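Long-range contacts in putative endo-1,4-beta-xylanase (Bacteroides thetaiotaomicron VPI-5482, PDB 5MSX), which probably hydrolyses O-glycosidic bonds in plant pectin, as a calcium-binding family 43 glycoside hydrolase and likely arabinofuranosidase: residues D72-S77 / V311-K316; T81-A86 / F126-G131; H173-N178 / S186-I191; Q287-Q292 / L306-V311. All blocks are in the same frame, centred on the assembly; numbering follows the deposited sequence. Where two conformers were deposited one is given.

Contact 1 (D72-S77 / V311-K316); sequences DFVHWS and VGALKK. With EDO (1,2-ethanediol), chain B.
Phe73 meets Leu314 and Val311 where two loops close on each other: 72-77, between strands 67-70 and 78-79 of the family 43 glycosidase domain, and 311-316, on the way to strand 325-330. Neither segment is regular, and an Asx turn headed by Asp72 shapes the first. CD1 of Leu314 sits over the centre of the Phe73 ring, 3.8 Å from its centroid and 12° off the normal, a CH-pi contact in which the two side chains run alongside and point the same way. The opposite face of the ring is covered toward its rim by CZ2 of Trp76, so the phenyl group is sandwiched. Val311 reaches it obliquely, CG2 lying 3.9 Å from Phe73 CE2. Val74 lays CG2 against the backbone of Ala313 and 3.9 Å from Ala313 CB, at the more exposed margin.

The backbones are joined by one hydrogen bond, Leu314 N to Asp72 O at 3.1 Å. A water adds a second tie by donating to both Phe73 O and Gly312 O. Farther out, Phe46 meets the Phe73 ring edge-to-face, and Lys315 turns its amine away to a salt bridge with Glu41.

The turn that carries Phe73 is braced by the carboxylate of Asp72, while Ser70 OG bonds Phe73 N. With CG between backbone N and carbonyl carbon (chi1 59°), OD1 accepts from Val74 N and His75 N, both on the same face of the carboxylate. OD2 uses its syn lone pair for His75 ND1, 3.0 Å away and nearly in the imidazole plane.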
loop_
_atom_site.group_PDB
_atom_site.type_symbol
_atom_site.label_atom_id
_atom_site.label_comp_id
_atom_site.label_asym_id
_atom_site.label_seq_id
_atom_site.Cartn_x
_atom_site.Cartn_y
_atom_site.Cartn_z
ATOM N N ASP C 72 -23.967 2.995 19.532
ATOM C CA ASP C 72 -25.354 3.288 19.149
ATOM C C ASP C 72 -25.595 4.718 18.625
ATOM O O ASP C 72 -26.712 5.027 18.223
ATOM C CB ASP C 72 -26.300 3.009 20.333
ATOM C CG ASP C 72 -25.971 3.847 21.585
ATOM O OD1 ASP C 72 -25.014 4.650 21.602
ATOM O OD2 ASP C 72 -26.686 3.710 22.589
ATOM N N PHE C 73 -24.567 5.570 18.635
ATOM C CA PHE C 73 -24.687 7.009 18.258
ATOM C C PHE C 73 -25.322 7.934 19.325
ATOM O O PHE C 73 -25.545 9.133 19.070
ATOM C CB PHE C 73 -25.434 7.177 16.917
ATOM C CG PHE C 73 -24.886 8.291 16.067
ATOM C CD1 PHE C 73 -23.672 8.130 15.406
ATOM C CD2 PHE C 73 -25.575 9.498 15.936
ATOM C CE1 PHE C 73 -23.144 9.155 14.615
ATOM C CE2 PHE C 73 -25.042 10.529 15.158
ATOM C CZ PHE C 73 -23.819 10.363 14.508
ATOM N N VAL C 74 -25.564 7.399 20.518
ATOM C CA VAL C 74 -26.186 8.156 21.619
ATOM C C VAL C 74 -25.189 8.271 22.778
ATOM O O VAL C 74 -24.889 9.369 23.240
ATOM C CB VAL C 74 -27.483 7.469 22.056
ATOM C CG1 VAL C 74 -28.130 8.181 23.229
ATOM C CG2 VAL C 74 -28.446 7.419 20.874
ATOM N N HIS C 75 -24.674 7.127 23.230
ATOM C CA HIS C 75 -23.667 7.076 24.286
ATOM C C HIS C 75 -22.278 7.061 23.723
ATOM O O HIS C 75 -21.910 6.113 23.042
ATOM C CB HIS C 75 -23.904 5.826 25.141
ATOM C CG HIS C 75 -25.268 5.799 25.747
ATOM N ND1 HIS C 75 -26.319 5.108 25.182
ATOM C CD2 HIS C 75 -25.772 6.438 26.828
ATOM C CE1 HIS C 75 -27.404 5.292 25.912
ATOM N NE2 HIS C 75 -27.098 6.091 26.919
ATOM N N TRP C 76 -21.505 8.103 24.028
ATOM C CA TRP C 76 -20.166 8.310 23.486
ATOM C C TRP C 76 -19.144 8.278 24.596
ATOM O O TRP C 76 -19.473 8.632 25.714
ATOM C CB TRP C 76 -20.102 9.676 22.794
ATOM C CG TRP C 76 -20.966 9.760 21.558
ATOM C CD1 TRP C 76 -22.291 10.094 21.496
ATOM C CD2 TRP C 76 -20.554 9.481 20.212
ATOM N NE1 TRP C 76 -22.727 10.034 20.193
ATOM C CE2 TRP C 76 -21.682 9.661 19.386
ATOM C CE3 TRP C 76 -19.341 9.079 19.629
ATOM C CZ2 TRP C 76 -21.635 9.458 17.986
ATOM C CZ3 TRP C 76 -19.283 8.886 18.237
ATOM C CH2 TRP C 76 -20.426 9.084 17.435
ATOM N N SER C 77 -17.910 7.863 24.301
ATOM C CA SER C 77 -16.844 7.925 25.285
ATOM C C SER C 77 -15.485 8.008 24.652
ATOM O O SER C 77 -15.319 7.741 23.485
ATOM C CB SER C 77 -16.911 6.721 26.231
ATOM O OG SER C 77 -16.770 5.514 25.515
ATOM N N VAL C 311 -30.492 12.852 16.083
ATOM C CA VAL C 311 -31.100 11.830 15.225
ATOM C C VAL C 311 -31.322 10.523 15.986
ATOM O O VAL C 311 -31.668 9.525 15.375
ATOM C CB VAL C 311 -30.225 11.571 13.976
ATOM C CG1 VAL C 311 -30.251 12.785 13.053
ATOM C CG2 VAL C 311 -28.797 11.198 14.362
ATOM N N GLY C 312 -31.118 10.529 17.300
ATOM C CA GLY C 312 -31.347 9.327 18.130
ATOM C C GLY C 312 -30.345 8.238 17.821
ATOM O O GLY C 312 -29.225 8.513 17.317
ATOM N N ALA C 313 -30.747 7.005 18.102
ATOM C CA ALA C 313 -29.885 5.851 17.915
ATOM C C ALA C 313 -29.894 5.393 16.453
ATOM O O ALA C 313 -30.949 5.265 15.849
ATOM C CB ALA C 313 -30.318 4.696 18.841
ATOM N N LEU C 314 -28.710 5.140 15.900
ATOM C CA LEU C 314 -28.556 4.647 14.544
ATOM C C LEU C 314 -28.243 3.156 14.514
ATOM O O LEU C 314 -28.066 2.590 13.439
ATOM C CB LEU C 314 -27.462 5.439 13.823
ATOM C CG LEU C 314 -27.707 6.959 13.711
ATOM C CD1 LEU C 314 -26.670 7.588 12.792
ATOM C CD2 LEU C 314 -29.123 7.235 13.215
ATOM N N LYS C 315 -28.184 2.525 15.684
ATOM C CA LYS C 315 -28.061 1.080 15.803
ATOM C C LYS C 315 -28.780 0.623 17.074
ATOM O O LYS C 315 -28.667 1.285 18.112
ATOM C CB LYS C 315 -26.602 0.684 15.931
ATOM C CG LYS C 315 -25.812 0.651 14.650
ATOM C CD LYS C 315 -24.363 0.336 14.992
ATOM C CE LYS C 315 -23.451 0.366 13.785
ATOM N NZ LYS C 315 -23.850 -0.660 12.797
ATOM N N LYS C 316 -29.484 -0.506 16.987
ATOM C CA LYS C 316 -30.101 -1.152 18.144
ATOM C C LYS C 316 -29.021 -1.907 18.891
ATOM O O LYS C 316 -28.495 -2.870 18.353
ATOM C CB LYS C 316 -31.178 -2.133 17.691
HETATM C C1 EDO B . -29.839 3.142 10.744
HETATM O O1 EDO B . -28.427 3.358 10.527
HETATM C C2 EDO B . -30.593 4.445 10.487
HETATM O O2 EDO B . -29.870 5.238 9.519
HETATM O O HOH W 1 -27.668 10.633 18.523
#

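Contact 2 (T81-A86 / F126-G131). With EDO (1,2-ethanediol), chain Q.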
loop_
_atom_site.group_PDB
_atom_site.type_symbol
_atom_site.label_atom_id
_atom_site.label_comp_id
_atom_site.label_asym_id
_atom_site.label_seq_id
_atom_site.Cartn_x
_atom_site.Cartn_y
_atom_site.Cartn_z
ATOM N N THR C 81 -5.412 9.882 24.528
ATOM C CA THR C 81 -5.201 10.374 23.186
ATOM C C THR C 81 -4.946 9.185 22.262
ATOM O O THR C 81 -4.593 8.097 22.730
ATOM C CB THR C 81 -4.062 11.403 23.094
ATOM O OG1 THR C 81 -3.873 11.793 21.727
ATOM C CG2 THR C 81 -2.718 10.864 23.667
ATOM N N TYR C 82 -5.178 9.395 20.961
ATOM C CA TYR C 82 -4.891 8.402 19.917
ATOM C C TYR C 82 -3.609 8.775 19.172
ATOM O O TYR C 82 -3.189 8.043 18.295
ATOM C CB TYR C 82 -6.097 8.229 18.928
ATOM C CG TYR C 82 -6.468 9.470 18.117
ATOM C CD1 TYR C 82 -5.815 9.787 16.926
ATOM C CD2 TYR C 82 -7.469 10.333 18.550
ATOM C CE1 TYR C 82 -6.162 10.915 16.186
ATOM C CE2 TYR C 82 -7.822 11.451 17.819
ATOM C CZ TYR C 82 -7.177 11.745 16.636
ATOM O OH TYR C 82 -7.527 12.874 15.946
ATOM N N PHE C 83 -2.988 9.900 19.528
ATOM C CA PHE C 83 -1.844 10.438 18.799
ATOM C C PHE C 83 -0.833 10.996 19.813
ATOM O O PHE C 83 -0.694 12.223 19.938
ATOM C CB PHE C 83 -2.349 11.529 17.851
ATOM C CG PHE C 83 -1.470 11.821 16.665
ATOM C CD1 PHE C 83 -0.077 11.666 16.688
ATOM C CD2 PHE C 83 -2.048 12.368 15.529
ATOM C CE1 PHE C 83 0.692 12.001 15.576
ATOM C CE2 PHE C 83 -1.291 12.706 14.421
ATOM C CZ PHE C 83 0.088 12.531 14.446
ATOM N N PRO C 84 -0.092 10.096 20.512
ATOM C CA PRO C 84 0.834 10.510 21.587
ATOM C C PRO C 84 1.785 11.644 21.248
ATOM O O PRO C 84 1.839 12.614 21.988
ATOM C CB PRO C 84 1.575 9.212 21.917
ATOM C CG PRO C 84 0.533 8.171 21.690
ATOM C CD PRO C 84 -0.126 8.624 20.400
ATOM N N SER C 85 2.462 11.586 20.116
ATOM C CA SER C 85 3.395 12.656 19.784
ATOM C C SER C 85 2.763 14.056 19.630
ATOM O O SER C 85 3.454 15.064 19.793
ATOM C CB SER C 85 4.239 12.304 18.552
ATOM O OG SER C 85 3.568 12.557 17.325
ATOM N N ALA C 86 1.470 14.134 19.315
ATOM C CA ALA C 86 0.837 15.421 19.051
ATOM C C ALA C 86 -0.037 15.891 20.195
ATOM O O ALA C 86 -0.681 16.929 20.069
ATOM C CB ALA C 86 0.010 15.340 17.771
ATOM N N PHE C 126 -1.362 6.603 16.728
ATOM C CA PHE C 126 -0.960 7.117 15.458
ATOM C C PHE C 126 0.435 7.688 15.587
ATOM O O PHE C 126 0.828 8.099 16.683
ATOM C CB PHE C 126 -1.951 8.178 14.967
ATOM C CG PHE C 126 -3.195 7.605 14.359
ATOM C CD1 PHE C 126 -4.256 7.205 15.155
ATOM C CD2 PHE C 126 -3.300 7.449 12.981
ATOM C CE1 PHE C 126 -5.406 6.663 14.596
ATOM C CE2 PHE C 126 -4.460 6.928 12.405
ATOM C CZ PHE C 126 -5.505 6.527 13.212
ATOM N N LYS C 127 1.181 7.686 14.476
ATOM C CA LYS C 127 2.492 8.332 14.401
ATOM C C LYS C 127 2.598 9.068 13.108
ATOM O O LYS C 127 1.946 8.692 12.139
ATOM C CB LYS C 127 3.625 7.295 14.400
ATOM C CG LYS C 127 3.801 6.499 15.665
ATOM C CD LYS C 127 5.043 5.621 15.549
ATOM C CE LYS C 127 4.825 4.278 16.226
ATOM N NZ LYS C 127 4.483 4.419 17.675
ATOM N N LEU C 128 3.444 10.082 13.043
ATOM C CA LEU C 128 3.742 10.690 11.743
ATOM C C LEU C 128 4.203 9.586 10.771
ATOM O O LEU C 128 4.939 8.677 11.160
ATOM C CB LEU C 128 4.788 11.779 11.854
ATOM C CG LEU C 128 4.331 13.113 12.441
ATOM C CD1 LEU C 128 5.474 14.105 12.426
ATOM C CD2 LEU C 128 3.155 13.665 11.650
ATOM N N ALA C 129 3.697 9.649 9.542
ATOM C CA ALA C 129 3.931 8.617 8.532
ATOM C C ALA C 129 5.266 8.803 7.818
ATOM O O ALA C 129 5.824 7.838 7.308
ATOM C CB ALA C 129 2.797 8.607 7.531
ATOM N N ARG C 130 5.731 10.052 7.771
ATOM C CA ARG C 130 7.026 10.447 7.242
ATOM C C ARG C 130 7.849 11.099 8.341
ATOM O O ARG C 130 7.289 11.759 9.216
ATOM C CB ARG C 130 6.858 11.503 6.148
ATOM C CG ARG C 130 6.363 10.941 4.852
ATOM C CD ARG C 130 6.789 11.767 3.654
ATOM N NE ARG C 130 5.651 12.468 3.095
ATOM C CZ ARG C 130 5.286 13.707 3.386
ATOM N NH1 ARG C 130 5.977 14.453 4.248
ATOM N NH2 ARG C 130 4.209 14.206 2.792
ATOM N N GLY C 131 9.175 10.919 8.282
ATOM C CA GLY C 131 10.116 11.663 9.137
ATOM C C GLY C 131 10.090 11.150 10.554
ATOM O O GLY C 131 9.476 10.113 10.828
HETATM C C1 EDO Q . 11.079 9.874 5.519
HETATM O O1 EDO Q . 10.275 8.946 6.265
HETATM C C2 EDO Q . 12.515 9.840 6.040
HETATM O O2 EDO Q . 12.626 10.252 7.413
HETATM O O HOH W 2 2.746 9.392 18.184
#
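Phe126 meets Tyr82 with its ring and Phe83 with its CB, and this aromatic cluster is the dense, buried part of the contact. Its backbone N gives Tyr82 O a short, nearly straight hydrogen bond (2.8 Å, 169°). The same oxygen also lies in plane at the edge of the Phe126 ring, 3.4 Å from CD1. Tyr82 CD1 comes within 3.5 Å of Phe126 CD1, the two rings steeply inclined to each other. Against Phe83, Phe126 CB stands over one face of the ring, 4.2 Å from the centroid, while Ala86 CB covers the opposite face. Phe83 CG lies anti to the backbone N (chi1 -157°), which carries the ring alongside the 126-128 backbone until CZ is 4.3 Å from Leu128 CD2. An alanine in place of Phe83 is likely to leave Phe126 CB and Leu128 CD2 without their aromatic neighbour and open a gap in this cluster.

Toward solvent the fit is looser. Pro84 CD approaches Phe126 O at 3.9 Å, and a water accepts from Ser85 N while donating to Phe126 O. Beyond, Ala129 O accepts from Lys208 of the second subunit, so the far end of 126-131 belongs to a subunit interface.

The contact seats the loop after strand 78-79 on the edge of the sheet where strand 127-128 pairs with 113-119. Aromatic packing probably carries most of it, while the bond from Phe126 N to Tyr82 O sets how the two backbones lie and the water serves the Phe126 carbonyl at the looser side.

Contact 3 (H173-N178 / S186-I191); sequences HVAKLN and SVVQVI
His173 packs across Val188 and Val190 at one end of an antiparallel strand pair, 173-177 with 187-190, the last two strands of a four-stranded sheet in the family 43 catalytic domain. Such antiparallel four-stranded sheets are the blades of the five-bladed beta-propeller of this family, and 187-190 is the outermost strand here. The strand directions differ by 150°.

Backbone bonding centres on the hydrogen-bonded pair Val174 and Gln189. Gln189 N reaches Val174 O at 2.8 Å, and Val174 N returns to Gln189 O at 3.0 Å. His173 CA adds a C-H...O contact to the latter oxygen. Past this pair the strands are linked by a water, which accepts from Lys176 N and donates to Val187 O.

The apolar contacts fall on both faces. On that of His173, imidazole CD2 lies 3.9 Å from both Val188 CG1 and Val190 CG2. His173 and Val190 run side by side, whereas Val188 crosses at a slant. The ring also stacks on Trp169 of the adjoining strand, and ND1 bonds to Gly170 O, fixing its turn. On the other face Val174 CG1 occupies the position between backbone N and carbonyl carbon (chi1 64°), which directs it toward Ile191. The two side chains meet at about a right angle, Val174 CG1 lying 4.0 Å from Ile191 CG1.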
loop_
_atom_site.group_PDB
_atom_site.type_symbol
_atom_site.label_atom_id
_atom_site.label_comp_id
_atom_site.label_asym_id
_atom_site.label_seq_id
_atom_site.Cartn_x
_atom_site.Cartn_y
_atom_site.Cartn_z
ATOM N N HIS C 173 -8.822 23.527 -2.812
ATOM C CA HIS C 173 -7.704 22.784 -3.367
ATOM C C HIS C 173 -7.990 21.293 -3.433
ATOM O O HIS C 173 -8.618 20.736 -2.528
ATOM C CB HIS C 173 -6.436 23.031 -2.559
ATOM C CG HIS C 173 -5.842 24.388 -2.789
ATOM N ND1 HIS C 173 -5.909 25.403 -1.856
ATOM C CD2 HIS C 173 -5.188 24.906 -3.854
ATOM C CE1 HIS C 173 -5.299 26.479 -2.328
ATOM N NE2 HIS C 173 -4.862 26.208 -3.542
ATOM N N VAL C 174 -7.486 20.666 -4.494
ATOM C CA VAL C 174 -7.528 19.208 -4.649
ATOM C C VAL C 174 -6.336 18.688 -5.499
ATOM O O VAL C 174 -5.917 19.320 -6.474
ATOM C CB VAL C 174 -8.861 18.744 -5.269
ATOM C CG1 VAL C 174 -9.039 19.265 -6.682
ATOM C CG2 VAL C 174 -8.982 17.228 -5.241
ATOM N N ALA C 175 -5.812 17.549 -5.086
ATOM C CA ALA C 175 -4.735 16.867 -5.794
ATOM C C ALA C 175 -4.867 15.358 -5.587
ATOM O O ALA C 175 -5.384 14.916 -4.547
ATOM C CB ALA C 175 -3.397 17.341 -5.259
ATOM N N LYS C 176 -4.371 14.565 -6.539
ATOM C CA LYS C 176 -4.252 13.119 -6.325
ATOM C C LYS C 176 -3.280 12.808 -5.190
ATOM O O LYS C 176 -2.375 13.588 -4.899
ATOM C CB LYS C 176 -3.809 12.388 -7.589
ATOM C CG LYS C 176 -4.857 12.430 -8.686
ATOM C CD LYS C 176 -4.429 11.618 -9.899
ATOM C CE LYS C 176 -5.573 11.545 -10.874
ATOM N NZ LYS C 176 -5.086 11.041 -12.177
ATOM N N LEU C 177 -3.495 11.659 -4.567
ATOM C CA LEU C 177 -2.657 11.143 -3.514
ATOM C C LEU C 177 -2.110 9.803 -4.006
ATOM O O LEU C 177 -2.846 8.988 -4.580
ATOM C CB LEU C 177 -3.512 10.964 -2.269
ATOM C CG LEU C 177 -2.915 10.818 -0.883
ATOM C CD1 LEU C 177 -2.007 12.013 -0.521
ATOM C CD2 LEU C 177 -4.042 10.645 0.149
ATOM N N ASN C 178 -0.821 9.570 -3.796
ATOM C CA ASN C 178 -0.191 8.290 -4.197
ATOM C C ASN C 178 -0.642 7.112 -3.346
ATOM O O ASN C 178 -1.191 7.306 -2.266
ATOM C CB ASN C 178 1.341 8.414 -4.157
ATOM C CG ASN C 178 1.867 9.477 -5.104
ATOM O OD1 ASN C 178 2.979 9.963 -4.955
ATOM N ND2 ASN C 178 1.072 9.840 -6.082
ATOM N N SER C 186 2.084 16.378 -7.771
ATOM C CA SER C 186 2.535 17.735 -8.104
ATOM C C SER C 186 1.446 18.554 -8.793
ATOM O O SER C 186 1.483 19.782 -8.749
ATOM C CB SER C 186 3.820 17.711 -8.955
ATOM O OG SER C 186 3.555 17.366 -10.308
ATOM N N VAL C 187 0.467 17.892 -9.419
ATOM C CA VAL C 187 -0.615 18.600 -10.095
ATOM C C VAL C 187 -1.716 18.952 -9.079
ATOM O O VAL C 187 -2.394 18.064 -8.578
ATOM C CB VAL C 187 -1.190 17.778 -11.259
ATOM C CG1 VAL C 187 -2.316 18.546 -11.948
ATOM C CG2 VAL C 187 -0.088 17.434 -12.276
ATOM N N VAL C 188 -1.866 20.243 -8.768
ATOM C CA VAL C 188 -2.850 20.754 -7.786
ATOM C C VAL C 188 -3.867 21.577 -8.536
ATOM O O VAL C 188 -3.474 22.427 -9.320
ATOM C CB VAL C 188 -2.178 21.653 -6.734
ATOM C CG1 VAL C 188 -3.220 22.128 -5.701
ATOM C CG2 VAL C 188 -1.020 20.922 -6.044
ATOM N N GLN C 189 -5.165 21.306 -8.357
ATOM C CA GLN C 189 -6.205 22.079 -9.024
ATOM C C GLN C 189 -7.003 22.896 -8.017
ATOM O O GLN C 189 -7.079 22.557 -6.828
ATOM C CB GLN C 189 -7.189 21.199 -9.802
ATOM C CG GLN C 189 -6.572 20.259 -10.853
ATOM C CD GLN C 189 -6.183 20.901 -12.173
ATOM O OE1 GLN C 189 -6.093 22.121 -12.296
ATOM N NE2 GLN C 189 -5.941 20.063 -13.175
ATOM N N VAL C 190 -7.615 23.968 -8.511
ATOM C CA VAL C 190 -8.530 24.777 -7.710
ATOM C C VAL C 190 -9.915 24.550 -8.271
ATOM O O VAL C 190 -10.139 24.772 -9.445
ATOM C CB VAL C 190 -8.128 26.272 -7.721
ATOM C CG1 VAL C 190 -9.157 27.115 -6.981
ATOM C CG2 VAL C 190 -6.748 26.444 -7.088
ATOM N N ILE C 191 -10.829 24.051 -7.436
ATOM C CA ILE C 191 -12.187 23.752 -7.872
ATOM C C ILE C 191 -12.914 25.057 -8.101
ATOM O O ILE C 191 -12.839 25.982 -7.272
ATOM C CB ILE C 191 -12.961 22.915 -6.834
ATOM C CG1 ILE C 191 -12.370 21.505 -6.763
ATOM C CG2 ILE C 191 -14.448 22.833 -7.181
ATOM C CD1 ILE C 191 -12.469 20.898 -5.382
HETATM O O HOH W 3 -3.236 15.612 -8.951
#

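Contact 4 (Q287-Q292 / L306-V311); sequences QTYVNQ and LTMDGV. With EDO (1,2-ethanediol), chain D.
Asn291 has CG anti to its carbonyl carbon (chi1 -75°), and this swings the amide back toward Thr307 although its CB starts out away from that loop. Thr307 OG1, lying between its own backbone N and carbonyl carbon (chi1 78°), comes forward to meet it. The hydroxyl donates to Asn291 OD1 at 3.1 Å, in the carbonyl plane and on a lone pair. It also accepts from Asp309 N in an ST turn, so one oxygen both grips the strand and shapes the loop. The other end of the amide is held less firmly: Asn291 ND2 gives Thr307 O a weak bond of 3.3 Å. A leucine in place of Asn291 would probably leave the Thr307 hydroxyl without its acceptor and Thr307 O without the weak amide bond, so that the strand loses its direct polar hold on the loop.

Away from this amide the contact is apolar. Met308 lies obliquely against Tyr289, CG coming 3.7 Å from Tyr289 CE2, and its sulfur makes a slanting Met-aromatic contact 4.8 Å from the ring centroid. The phenol oxygen itself bonds to Phe25 O. Val311 brings CG2 within 4.0 Å of Val290 CG1 and rests CG1 on the backbone at Asn291 CA.

A water bridges strand and loop, donating to Val290 O and Thr307 O and accepting from Gly310 N. The loop after strand 287-293 thus folds back over an outermost strand of the sheet formed by 261-264, 272-278 and 287-293. The polar links between them therefore run through a side-chain amide, a hydroxyl and a water, not through direct backbone bonds.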
loop_
_atom_site.group_PDB
_atom_site.type_symbol
_atom_site.label_atom_id
_atom_site.label_comp_id
_atom_site.label_asym_id
_atom_site.label_seq_id
_atom_site.Cartn_x
_atom_site.Cartn_y
_atom_site.Cartn_z
ATOM N N GLN C 287 -20.209 23.561 19.779
ATOM C CA GLN C 287 -20.604 22.154 19.871
ATOM C C GLN C 287 -21.043 21.681 18.507
ATOM O O GLN C 287 -21.193 22.502 17.584
ATOM C CB GLN C 287 -21.685 21.963 20.926
ATOM C CG GLN C 287 -21.149 22.101 22.328
ATOM C CD GLN C 287 -22.165 21.669 23.374
ATOM O OE1 GLN C 287 -23.149 22.357 23.594
ATOM N NE2 GLN C 287 -21.938 20.518 24.005
ATOM N N THR C 288 -21.211 20.357 18.385
ATOM C CA THR C 288 -21.491 19.678 17.105
ATOM C C THR C 288 -22.851 19.023 17.183
ATOM O O THR C 288 -23.224 18.474 18.232
ATOM C CB THR C 288 -20.383 18.683 16.692
ATOM O OG1 THR C 288 -19.206 19.411 16.333
ATOM C CG2 THR C 288 -20.786 17.818 15.455
ATOM N N TYR C 289 -23.616 19.159 16.097
ATOM C CA TYR C 289 -24.974 18.635 15.979
ATOM C C TYR C 289 -25.077 17.794 14.711
ATOM O O TYR C 289 -24.294 17.988 13.771
ATOM C CB TYR C 289 -25.975 19.803 15.894
ATOM C CG TYR C 289 -25.922 20.667 17.143
ATOM C CD1 TYR C 289 -24.959 21.651 17.277
ATOM C CD2 TYR C 289 -26.757 20.429 18.214
ATOM C CE1 TYR C 289 -24.864 22.412 18.417
ATOM C CE2 TYR C 289 -26.682 21.211 19.372
ATOM C CZ TYR C 289 -25.721 22.201 19.467
ATOM O OH TYR C 289 -25.611 23.015 20.595
ATOM N N VAL C 290 -26.071 16.914 14.673
ATOM C CA VAL C 290 -26.296 15.996 13.527
ATOM C C VAL C 290 -27.770 16.077 13.095
ATOM O O VAL C 290 -28.691 16.081 13.945
ATOM C CB VAL C 290 -25.882 14.531 13.866
ATOM C CG1 VAL C 290 -26.113 13.577 12.683
ATOM C CG2 VAL C 290 -24.407 14.461 14.242
ATOM N N ASN C 291 -27.987 16.149 11.780
ATOM C CA ASN C 291 -29.329 16.015 11.184
ATOM C C ASN C 291 -29.241 15.157 9.956
ATOM O O ASN C 291 -28.156 14.963 9.381
ATOM C CB ASN C 291 -29.892 17.371 10.761
ATOM C CG ASN C 291 -30.358 18.184 11.925
ATOM O OD1 ASN C 291 -31.312 17.797 12.642
ATOM N ND2 ASN C 291 -29.681 19.284 12.160
ATOM N N GLN C 292 -30.398 14.705 9.507
ATOM C CA GLN C 292 -30.497 13.962 8.232
ATOM C C GLN C 292 -30.142 14.807 7.011
ATOM O O GLN C 292 -30.404 16.008 6.987
ATOM C CB GLN C 292 -31.925 13.440 8.021
ATOM C CG GLN C 292 -32.356 12.409 9.047
ATOM C CD GLN C 292 -33.835 12.064 8.894
ATOM O OE1 GLN C 292 -34.702 12.931 8.904
ATOM N NE2 GLN C 292 -34.114 10.805 8.753
ATOM N N LEU C 306 -32.250 22.086 9.943
ATOM C CA LEU C 306 -31.412 22.047 11.128
ATOM C C LEU C 306 -32.261 22.043 12.410
ATOM O O LEU C 306 -33.223 22.790 12.531
ATOM C CB LEU C 306 -30.443 23.236 11.146
ATOM C CG LEU C 306 -29.576 23.386 9.899
ATOM C CD1 LEU C 306 -28.930 24.770 9.876
ATOM C CD2 LEU C 306 -28.521 22.295 9.799
ATOM N N THR C 307 -31.894 21.187 13.347
ATOM C CA THR C 307 -32.436 21.184 14.692
ATOM C C THR C 307 -31.267 20.932 15.632
ATOM O O THR C 307 -30.219 20.413 15.218
ATOM C CB THR C 307 -33.488 20.067 14.925
ATOM O OG1 THR C 307 -32.825 18.807 15.112
ATOM C CG2 THR C 307 -34.500 19.938 13.729
ATOM N N MET C 308 -31.476 21.243 16.898
ATOM C CA MET C 308 -30.600 20.755 17.941
ATOM C C MET C 308 -31.154 19.524 18.682
ATOM O O MET C 308 -30.796 19.304 19.836
ATOM C CB MET C 308 -30.295 21.881 18.920
ATOM C CG MET C 308 -29.623 23.085 18.263
ATOM S SD MET C 308 -29.399 24.314 19.537
ATOM C CE MET C 308 -28.095 25.357 18.902
ATOM N N ASP C 309 -31.995 18.720 18.023
ATOM C CA ASP C 309 -32.623 17.549 18.659
ATOM C C ASP C 309 -31.834 16.272 18.449
ATOM O O ASP C 309 -31.986 15.368 19.229
ATOM C CB ASP C 309 -34.043 17.343 18.146
ATOM C CG ASP C 309 -34.922 18.544 18.395
ATOM O OD1 ASP C 309 -34.800 19.140 19.479
ATOM O OD2 ASP C 309 -35.737 18.911 17.521
ATOM N N GLY C 310 -30.980 16.210 17.419
ATOM C CA GLY C 310 -30.241 15.005 17.114
ATOM C C GLY C 310 -31.073 13.999 16.322
ATOM O O GLY C 310 -32.187 14.254 15.914
ATOM N N VAL C 311 -30.492 12.852 16.083
ATOM C CA VAL C 311 -31.100 11.830 15.225
ATOM C C VAL C 311 -31.322 10.523 15.986
ATOM O O VAL C 311 -31.668 9.525 15.375
ATOM C CB VAL C 311 -30.225 11.571 13.976
ATOM C CG1 VAL C 311 -30.251 12.785 13.053
ATOM C CG2 VAL C 311 -28.797 11.198 14.362
HETATM C C1 EDO D . -32.592 17.161 4.005
HETATM O O1 EDO D . -31.246 17.594 3.700
HETATM C C2 EDO D . -33.279 17.742 5.228
HETATM O O2 EDO D . -32.517 17.521 6.456
HETATM O O HOH W 4 -29.343 17.877 15.798
#

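From the N terminus, segment 72-77 opens the longest loop, which contact 1 closes only at 311-316; the other three contacts are nested inside it. Contact 2 follows directly in sequence, seating the loop after strand 78-79 on strand 127-128. Contacts 3 and 4 then close shorter loops in series, and none of the four cross. Contact 3 joins neighbouring strands of one sheet, whereas contact 4 folds the loop after strand 287-293 back onto that strand. Contacts 1 and 4 share Val311 and touch through Phe73 CE2 and Val290 CG1, 4.1 Å apart, so strand 287-293 is tied to the 72-77 loop. Contacts 2 and 3, centres about 24 Å apart, both reach the second subunit.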